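Local coordinates for putative translational inhibitor protein (PDB 5V4D) that is of unknown function but belongs to the Rid (YjgF-like) family, so it probably acts as an enamine/imine deaminase, at residues K4-T9 / Q21-N26. Sequence-based numbering, arbitrary orientation.
Sequences KSVIET and QAICFN
Ser-5 and Cys-24 form an antiparallel hydrogen-bonded pair, with Ser-5 N to Cys-24 O at 2.9 Å and Cys-24 N to Ser-5 O at 2.8 Å. Strand 5-7 is the outermost strand on this side of the mixed sheet of the YjgF-like (Rid) fold and runs beside strand 22-25, their directions 146° apart. Val-6 and Ile-23 follow as a non-hydrogen-bonded pair. At Ile-7 the pairing slackens: Ile-7 N still bonds Ala-22 O, but it lies 39° out of that carbonyl plane.

Ile-7, Ala-22 and Cys-24 share one sheet face, where helix 49-66 packs on Ile-7 and Ala-22. Ile-7 CB rests on Ala-22 CB, and its CG1 branch reaches Cys-24, with CD1 3.9 Å from SG. Cys-24 CB lies beside Ser-5 OG.

The face of Val-6 and Ile-23 meets the second subunit, Ile-23 packing on its Phe-103. Nearby, Lys-4 crosses Ile-23 obliquely, its CG 3.8 Å from Ile-23 CG2. The extended chain carries NZ on to the carbonyl oxygens of Asp-72, Ile-74 and Ile-102 of the second subunit. These three acceptors probably stabilise the ammonium charge.

Beyond the strand pairing, Gln-21 takes over with its side chain. A water joins the two backbones, accepting from Gln-21 N and donating to Ile-7 O. The chain beyond CG is extended (chi2 172°) and brings the carboxamide to the backbone of Thr-9, which it grips twice. This fixes the amide's rotation, and NE2 has a second acceptor in Pro-13 O. Thr-9 N donates to Gln-21 OE1 at 2.7 Å, while Gln-21 NE2 donates to Thr-9 O at 2.9 Å, with that oxygen in the amide plane.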
loop_
_atom_site.group_PDB
_atom_site.type_symbol
_atom_site.label_atom_id
_atom_site.label_comp_id
_atom_site.label_asym_id
_atom_site.label_seq_id
_atom_site.Cartn_x
_atom_site.Cartn_y
_atom_site.Cartn_z
ATOM N N LYS A 4 -14.673 -14.511 1.969
ATOM C CA LYS A 4 -13.983 -13.629 2.904
ATOM C C LYS A 4 -14.218 -14.074 4.349
ATOM O O LYS A 4 -15.360 -14.327 4.769
ATOM C CB LYS A 4 -14.464 -12.193 2.650
ATOM C CG LYS A 4 -14.329 -11.247 3.726
ATOM C CD LYS A 4 -14.579 -9.847 3.162
ATOM C CE LYS A 4 -14.857 -8.948 4.313
ATOM N NZ LYS A 4 -15.527 -7.652 3.932
ATOM N N SER A 5 -13.129 -14.233 5.103
ATOM C CA SER A 5 -13.245 -14.659 6.487
ATOM C C SER A 5 -12.357 -13.821 7.389
ATOM O O SER A 5 -11.330 -13.281 6.955
ATOM C CB SER A 5 -12.878 -16.126 6.659
ATOM O OG SER A 5 -11.531 -16.304 6.350
ATOM N N VAL A 6 -12.790 -13.703 8.654
ATOM C CA VAL A 6 -12.155 -12.799 9.600
ATOM C C VAL A 6 -11.131 -13.566 10.415
ATOM O O VAL A 6 -11.283 -14.776 10.671
ATOM C CB VAL A 6 -13.200 -12.114 10.502
ATOM C CG1 VAL A 6 -13.721 -13.120 11.560
ATOM C CG2 VAL A 6 -12.593 -10.928 11.204
ATOM N N ILE A 7 -10.069 -12.863 10.829
ATOM C CA ILE A 7 -9.089 -13.364 11.796
ATOM C C ILE A 7 -9.218 -12.523 13.059
ATOM O O ILE A 7 -9.187 -11.286 12.996
ATOM C CB ILE A 7 -7.645 -13.285 11.275
ATOM C CG1 ILE A 7 -7.460 -14.112 9.996
ATOM C CG2 ILE A 7 -6.686 -13.751 12.368
ATOM C CD1 ILE A 7 -7.746 -15.589 10.180
ATOM N N GLU A 8 -9.408 -13.192 14.202
ATOM C CA GLU A 8 -9.557 -12.518 15.493
ATOM C C GLU A 8 -8.757 -13.318 16.508
ATOM O O GLU A 8 -9.001 -14.522 16.672
ATOM C CB GLU A 8 -11.033 -12.456 15.925
ATOM C CG GLU A 8 -12.006 -11.941 14.863
ATOM C CD GLU A 8 -13.501 -12.141 15.233
ATOM O OE1 GLU A 8 -13.948 -13.310 15.375
ATOM O OE2 GLU A 8 -14.230 -11.123 15.357
ATOM N N THR A 9 -7.818 -12.659 17.187
ATOM C CA THR A 9 -7.056 -13.283 18.273
ATOM C C THR A 9 -6.774 -12.283 19.386
ATOM O O THR A 9 -6.378 -11.147 19.114
ATOM C CB THR A 9 -5.735 -13.908 17.788
ATOM O OG1 THR A 9 -5.002 -14.367 18.934
ATOM C CG2 THR A 9 -4.851 -12.949 17.016
ATOM N N GLN A 21 -8.515 -7.457 12.435
ATOM C CA GLN A 21 -7.062 -7.713 12.493
ATOM C C GLN A 21 -6.530 -8.245 11.165
ATOM O O GLN A 21 -5.443 -7.841 10.702
ATOM C CB GLN A 21 -6.734 -8.683 13.626
ATOM C CG GLN A 21 -7.083 -8.149 15.024
ATOM C CD GLN A 21 -6.923 -9.212 16.094
ATOM O OE1 GLN A 21 -7.139 -10.385 15.814
ATOM N NE2 GLN A 21 -6.564 -8.809 17.335
ATOM N N ALA A 22 -7.266 -9.158 10.541
ATOM C CA ALA A 22 -6.895 -9.588 9.202
ATOM C C ALA A 22 -8.119 -10.197 8.547
ATOM O O ALA A 22 -9.097 -10.547 9.223
ATOM C CB ALA A 22 -5.763 -10.586 9.236
ATOM N N ILE A 23 -8.071 -10.261 7.215
ATOM C CA ILE A 23 -9.121 -10.870 6.396
ATOM C C ILE A 23 -8.444 -11.886 5.491
ATOM O O ILE A 23 -7.417 -11.575 4.882
ATOM C CB ILE A 23 -9.851 -9.819 5.531
ATOM C CG1 ILE A 23 -10.694 -8.878 6.385
ATOM C CG2 ILE A 23 -10.713 -10.515 4.423
ATOM C CD1 ILE A 23 -11.843 -9.566 7.100
ATOM N N CYS A 24 -9.006 -13.094 5.401
ATOM C CA CYS A 24 -8.528 -14.075 4.433
ATOM C C CYS A 24 -9.497 -14.125 3.265
ATOM O O CYS A 24 -10.710 -14.170 3.466
ATOM C CB CYS A 24 -8.419 -15.471 5.053
ATOM S SG CYS A 24 -7.129 -15.541 6.323
ATOM N N PHE A 25 -8.960 -14.166 2.048
ATOM C CA PHE A 25 -9.821 -14.175 0.874
ATOM C C PHE A 25 -9.046 -14.746 -0.300
ATOM O O PHE A 25 -7.956 -14.250 -0.609
ATOM C CB PHE A 25 -10.312 -12.771 0.526
ATOM C CG PHE A 25 -11.185 -12.759 -0.686
ATOM C CD1 PHE A 25 -10.753 -12.185 -1.885
ATOM C CD2 PHE A 25 -12.426 -13.368 -0.637
ATOM C CE1 PHE A 25 -11.567 -12.199 -3.012
ATOM C CE2 PHE A 25 -13.250 -13.372 -1.755
ATOM C CZ PHE A 25 -12.801 -12.775 -2.945
ATOM N N ASN A 26 -9.609 -15.768 -0.955
ATOM C CA ASN A 26 -8.978 -16.391 -2.130
ATOM C C ASN A 26 -7.519 -16.749 -1.882
ATOM O O ASN A 26 -6.645 -16.520 -2.725
ATOM C CB ASN A 26 -9.107 -15.498 -3.360
ATOM C CG ASN A 26 -10.534 -15.481 -3.901
ATOM O OD1 ASN A 26 -11.431 -16.117 -3.326
ATOM N ND2 ASN A 26 -10.751 -14.763 -5.011
HETATM O O HOH W 1 -10.303 -9.074 14.048
#